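Local structure of adenine phosphoribosyltransferase, putative (Trypanosoma brucei brucei, 5VN4) at residues F42-V47 with G230-S235; M137-G142 with V167-A172. The protein probably catalyses the reversible transfer of a phosphoribosyl group from 5-phospho-alpha-D-ribose 1-diphosphate to adenine, giving AMP and pyrophosphate in purine salvage. All blocks are in the same frame, centred on the assembly; numbering follows the deposited sequence.

Interaction 1: residues F42-V47 with G230-S235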
loop_
_atom_site.group_PDB
_atom_site.type_symbol
_atom_site.label_atom_id
_atom_site.label_comp_id
_atom_site.label_asym_id
_atom_site.label_seq_id
_atom_site.Cartn_x
_atom_site.Cartn_y
_atom_site.Cartn_z
ATOM N N PHE A 42 -3.950 -6.980 -22.072
ATOM C CA PHE A 42 -4.718 -6.977 -20.832
ATOM C C PHE A 42 -3.931 -6.380 -19.676
ATOM O O PHE A 42 -4.173 -6.723 -18.519
ATOM C CB PHE A 42 -5.229 -8.382 -20.510
ATOM C CG PHE A 42 -6.259 -8.857 -21.485
ATOM C CD1 PHE A 42 -7.579 -8.449 -21.358
ATOM C CD2 PHE A 42 -5.909 -9.664 -22.560
ATOM C CE1 PHE A 42 -8.532 -8.849 -22.265
ATOM C CE2 PHE A 42 -6.870 -10.073 -23.485
ATOM C CZ PHE A 42 -8.184 -9.662 -23.329
ATOM N N SER A 43 -3.013 -5.466 -19.953
ATOM C CA SER A 43 -2.120 -4.949 -18.930
ATOM C C SER A 43 -2.040 -3.435 -19.010
ATOM O O SER A 43 -2.216 -2.855 -20.089
ATOM C CB SER A 43 -0.718 -5.531 -19.148
ATOM O OG SER A 43 0.282 -4.767 -18.512
ATOM N N PRO A 44 -1.753 -2.766 -17.888
ATOM C CA PRO A 44 -1.543 -1.314 -17.920
ATOM C C PRO A 44 -0.191 -0.899 -18.485
ATOM O O PRO A 44 0.010 0.299 -18.729
ATOM C CB PRO A 44 -1.679 -0.916 -16.440
ATOM C CG PRO A 44 -1.231 -2.141 -15.685
ATOM C CD PRO A 44 -1.728 -3.305 -16.509
ATOM N N HIS A 45 0.731 -1.834 -18.722
ATOM C CA HIS A 45 2.047 -1.507 -19.276
ATOM C C HIS A 45 2.502 -2.613 -20.211
ATOM O O HIS A 45 2.502 -3.781 -19.816
ATOM C CB HIS A 45 3.070 -1.365 -18.153
ATOM C CG HIS A 45 2.721 -0.300 -17.172
ATOM N ND1 HIS A 45 2.752 1.041 -17.492
ATOM C CD2 HIS A 45 2.295 -0.375 -15.891
ATOM C CE1 HIS A 45 2.376 1.747 -16.441
ATOM N NE2 HIS A 45 2.093 0.913 -15.457
ATOM N N ASP A 46 2.966 -2.273 -21.412
ATOM C CA ASP A 46 3.088 -3.326 -22.432
ATOM C C ASP A 46 4.416 -4.111 -22.409
ATOM O O ASP A 46 5.039 -4.412 -23.427
ATOM C CB ASP A 46 2.633 -2.839 -23.816
ATOM C CG ASP A 46 3.767 -2.500 -24.762
ATOM O OD1 ASP A 46 4.294 -1.370 -24.719
ATOM O OD2 ASP A 46 4.117 -3.381 -25.577
ATOM N N VAL A 47 4.823 -4.540 -21.215
ATOM C CA VAL A 47 5.943 -5.459 -21.070
ATOM C C VAL A 47 5.399 -6.800 -21.555
ATOM O O VAL A 47 4.176 -6.968 -21.638
ATOM C CB VAL A 47 6.406 -5.525 -19.607
ATOM C CG1 VAL A 47 6.968 -4.170 -19.162
ATOM C CG2 VAL A 47 5.255 -5.962 -18.691
ATOM N N GLY A 230 -14.619 -6.674 -26.579
ATOM C CA GLY A 230 -14.214 -5.279 -26.602
ATOM C C GLY A 230 -13.131 -4.940 -25.593
ATOM O O GLY A 230 -12.290 -5.770 -25.223
ATOM N N SER A 231 -13.152 -3.682 -25.156
ATOM C CA SER A 231 -12.162 -3.188 -24.209
ATOM C C SER A 231 -12.184 -3.993 -22.920
ATOM O O SER A 231 -13.245 -4.399 -22.440
ATOM C CB SER A 231 -12.449 -1.729 -23.864
ATOM O OG SER A 231 -11.599 -1.298 -22.815
ATOM N N ARG A 232 -10.998 -4.196 -22.336
ATOM C CA ARG A 232 -10.913 -4.806 -21.016
ATOM C C ARG A 232 -11.501 -3.927 -19.918
ATOM O O ARG A 232 -11.673 -4.416 -18.802
ATOM C CB ARG A 232 -9.457 -5.141 -20.681
ATOM C CG ARG A 232 -8.595 -3.935 -20.312
ATOM C CD ARG A 232 -7.127 -4.336 -20.176
ATOM N NE ARG A 232 -6.304 -3.242 -19.660
ATOM C CZ ARG A 232 -6.060 -3.016 -18.371
ATOM N NH1 ARG A 232 -6.562 -3.825 -17.446
ATOM N NH2 ARG A 232 -5.299 -1.981 -18.009
ATOM N N ILE A 233 -11.765 -2.646 -20.194
ATOM C CA ILE A 233 -12.321 -1.713 -19.219
ATOM C C ILE A 233 -13.826 -1.668 -19.435
ATOM O O ILE A 233 -14.286 -1.209 -20.485
ATOM C CB ILE A 233 -11.716 -0.309 -19.382
ATOM C CG1 ILE A 233 -10.178 -0.343 -19.339
ATOM C CG2 ILE A 233 -12.271 0.623 -18.311
ATOM C CD1 ILE A 233 -9.520 0.986 -19.742
ATOM N N ILE A 234 -14.594 -2.127 -18.441
ATOM C CA ILE A 234 -16.052 -2.175 -18.521
ATOM C C ILE A 234 -16.661 -1.247 -17.475
ATOM O O ILE A 234 -16.082 -1.010 -16.409
ATOM C CB ILE A 234 -16.614 -3.613 -18.413
ATOM C CG1 ILE A 234 -16.488 -4.165 -16.991
ATOM C CG2 ILE A 234 -15.914 -4.527 -19.413
ATOM C CD1 ILE A 234 -17.161 -5.531 -16.828
ATOM N N SER A 235 -17.839 -0.717 -17.792
ATOM C CA SER A 235 -18.518 0.189 -16.883
ATOM C C SER A 235 -19.260 -0.592 -15.800
ATOM O O SER A 235 -19.436 -1.810 -15.881
ATOM C CB SER A 235 -19.528 1.037 -17.644
ATOM O OG SER A 235 -20.596 0.221 -18.079
#
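Arg232 lies along the backbone of Phe42, Ser43 and Pro44, and almost everything the two segments share is made by this one side chain. At its base, CB meets the Phe42 ring obliquely, 3.9 Å from CD1. The first torsion (chi1 75°) sets CG between the backbone N and the carbonyl carbon, and from there the chain runs extended to NE, alongside the loop. CD touches Phe42 at 3.6 Å from its CA. One step on, NE is 3.9 Å from Phe42 C, and the guanidinium plane begins. This plane stands 74° from that of the Phe42 ring, so ring and guanidinium do not stack. Instead, one guanidinium face is laid over the peptide groups, with Phe42 O and Ser43 C against it. At the tip the two branches part: Arg232 NH1 passes Phe42 O at 3.9 Å. Arg232 NH2 reaches Pro44 N at 3.6 Å. These are packing contacts. The hydrogen bonds of NH1 go to Ile115 O and Gly117 O of the second subunit, which probably help to hold the guanidinium in this orientation. The loop is braced from within by Ser43 OG, which donates to His45 O (2.8 Å) from the face opposite the one used by Val47 N. Pro44 O accepts from Asn113 ND2 of the second subunit. Val47 touches the bound adenine. Residues 233-235 form a parallel ladder with a strand of the second subunit, so the contact belongs to a C-terminal arm that joins the homodimer interface beside the adenine-binding loop of a type I phosphoribosyltransferase.

Interaction 2: residues M137-G142 with V167-A172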
loop_
_atom_site.group_PDB
_atom_site.type_symbol
_atom_site.label_atom_id
_atom_site.label_comp_id
_atom_site.label_asym_id
_atom_site.label_seq_id
_atom_site.Cartn_x
_atom_site.Cartn_y
_atom_site.Cartn_z
ATOM N N MET A 137 11.302 9.763 -6.564
ATOM C CA MET A 137 10.807 9.265 -5.287
ATOM C C MET A 137 11.241 10.202 -4.170
ATOM O O MET A 137 12.273 10.877 -4.262
ATOM C CB MET A 137 11.342 7.862 -4.999
ATOM C CG MET A 137 10.751 6.781 -5.894
ATOM S SD MET A 137 8.977 6.585 -5.615
ATOM C CE MET A 137 8.581 5.350 -6.854
ATOM N N THR A 138 10.440 10.240 -3.109
ATOM C CA THR A 138 10.712 11.100 -1.967
ATOM C C THR A 138 10.510 10.323 -0.672
ATOM O O THR A 138 9.826 9.299 -0.636
ATOM C CB THR A 138 9.831 12.360 -1.960
ATOM O OG1 THR A 138 8.453 11.971 -1.906
ATOM C CG2 THR A 138 10.075 13.207 -3.205
ATOM N N VAL A 139 11.108 10.840 0.401
ATOM C CA VAL A 139 10.952 10.282 1.742
ATOM C C VAL A 139 10.966 11.437 2.734
ATOM O O VAL A 139 11.608 12.467 2.504
ATOM C CB VAL A 139 12.044 9.224 2.044
ATOM C CG1 VAL A 139 13.409 9.877 2.270
ATOM C CG2 VAL A 139 11.636 8.334 3.204
ATOM N N ARG A 140 10.238 11.278 3.838
ATOM C CA ARG A 140 10.166 12.324 4.850
ATOM C C ARG A 140 11.525 12.485 5.519
ATOM O O ARG A 140 12.127 11.499 5.952
ATOM C CB ARG A 140 9.128 11.923 5.902
ATOM C CG ARG A 140 8.563 13.059 6.731
ATOM C CD ARG A 140 7.475 12.555 7.682
ATOM N NE ARG A 140 8.004 11.606 8.660
ATOM C CZ ARG A 140 8.679 11.960 9.751
ATOM N NH1 ARG A 140 8.906 13.242 10.010
ATOM N NH2 ARG A 140 9.131 11.034 10.586
ATOM N N PHE A 141 12.007 13.721 5.611
ATOM C CA PHE A 141 13.218 13.978 6.372
ATOM C C PHE A 141 12.947 13.724 7.849
ATOM O O PHE A 141 11.916 14.144 8.385
ATOM C CB PHE A 141 13.683 15.418 6.175
ATOM C CG PHE A 141 14.987 15.714 6.848
ATOM C CD1 PHE A 141 16.183 15.362 6.245
ATOM C CD2 PHE A 141 15.023 16.318 8.097
ATOM C CE1 PHE A 141 17.389 15.621 6.863
ATOM C CE2 PHE A 141 16.231 16.580 8.719
ATOM C CZ PHE A 141 17.415 16.227 8.099
ATOM N N GLY A 142 13.857 13.009 8.497
ATOM C CA GLY A 142 13.716 12.683 9.898
ATOM C C GLY A 142 13.043 11.361 10.186
ATOM O O GLY A 142 12.905 10.998 11.363
ATOM N N VAL A 167 17.762 3.567 -2.899
ATOM C CA VAL A 167 19.151 3.592 -2.439
ATOM C C VAL A 167 19.652 5.025 -2.316
ATOM O O VAL A 167 20.330 5.375 -1.345
ATOM C CB VAL A 167 20.047 2.747 -3.370
ATOM C CG1 VAL A 167 21.527 2.915 -3.011
ATOM C CG2 VAL A 167 19.654 1.276 -3.310
ATOM N N GLN A 168 19.314 5.878 -3.287
ATOM C CA GLN A 168 19.713 7.285 -3.215
ATOM C C GLN A 168 19.156 7.957 -1.966
ATOM O O GLN A 168 19.855 8.737 -1.308
ATOM C CB GLN A 168 19.265 8.021 -4.478
ATOM C CG GLN A 168 20.022 7.565 -5.712
ATOM C CD GLN A 168 19.409 8.024 -7.021
ATOM O OE1 GLN A 168 18.261 8.458 -7.065
ATOM N NE2 GLN A 168 20.181 7.914 -8.110
ATOM N N LEU A 169 17.906 7.650 -1.605
ATOM C CA LEU A 169 17.294 8.261 -0.429
ATOM C C LEU A 169 17.897 7.718 0.864
ATOM O O LEU A 169 18.090 8.473 1.827
ATOM C CB LEU A 169 15.782 8.045 -0.469
ATOM C CG LEU A 169 15.058 8.732 -1.628
ATOM C CD1 LEU A 169 13.608 8.255 -1.703
ATOM C CD2 LEU A 169 15.121 10.256 -1.502
ATOM N N VAL A 170 18.199 6.417 0.911
ATOM C CA VAL A 170 18.888 5.855 2.072
ATOM C C VAL A 170 20.259 6.499 2.224
ATOM O O VAL A 170 20.664 6.900 3.325
ATOM C CB VAL A 170 18.984 4.322 1.937
ATOM C CG1 VAL A 170 19.873 3.739 3.025
ATOM C CG2 VAL A 170 17.597 3.697 1.969
ATOM N N ASP A 171 20.980 6.617 1.110
ATOM C CA ASP A 171 22.296 7.239 1.087
ATOM C C ASP A 171 22.237 8.692 1.546
ATOM O O ASP A 171 23.169 9.182 2.198
ATOM C CB ASP A 171 22.842 7.137 -0.340
ATOM C CG ASP A 171 24.252 7.644 -0.466
ATOM O OD1 ASP A 171 25.175 6.922 -0.032
ATOM O OD2 ASP A 171 24.432 8.750 -1.017
ATOM N N ALA A 172 21.142 9.389 1.235
ATOM C CA ALA A 172 20.998 10.791 1.610
ATOM C C ALA A 172 20.954 11.000 3.116
ATOM O O ALA A 172 21.192 12.123 3.574
ATOM C CB ALA A 172 19.743 11.383 0.962
#
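Leu169 is pressed against flat peptide groups, and no aromatic ring takes part. Its CD1 stands squarely over one face of the Thr138 carbonyl group, 3.9 Å from Thr138 C. Over the preceding peptide, CD1 and CD2 of Leu169 lie on the same face, at 3.9 Å and 4.0 Å from Met137 O. CD1 stands nearly above that oxygen, while CD2 approaches the same face at a slant. With CG anti to the carbonyl carbon (chi1 -65°) and chi2 at 170°, both methyls reach the strand. On either flank the contact is aliphatic: Met137 offers CB, 4.0 Å from Leu169 CD1, before its bent chain carries the sulfur elsewhere, and Val139 slides past Leu169 in the opposite direction, bringing CG1 to 4.1 Å from Leu169 CB. All four residues are buried, and the fit is wholly by van der Waals packing. Thr138 turns its side chain away from the helix, where OG1 is hydrogen-bonded to Arg110 O. Strand 138-140 pairs antiparallel with strand 119-121, and Ile120 of that strand joins Ile109 of strand 106-109 in packing on Leu169. The neighbouring Val170 touches Val150 of strand 149-153, so helix 161-172, the connection between parallel strands 149-153 and 176-182 in a beta-alpha-beta unit, is wedged between the main sheet and the small two-stranded antiparallel sheet.

The two contacts differ in place and chemistry. Interaction 1 is a partly buried meeting of loop and C-terminal arm, well out from the centre of the chain, where a charged side chain lies along peptide groups and finds its polar partners on the other subunit. Interaction 2 is a buried, apolar contact of strand and helix inside the phosphoribosyltransferase domain. Along the sequence it is nested within the loop that interaction 1 closes, yet their centres are 34 Å apart and they share no secondary-structure element. The dimer connects them: Cys236 of the second subunit, next to its own 230-235 segment, packs on Gln168 and Ala172 of helix 161-172.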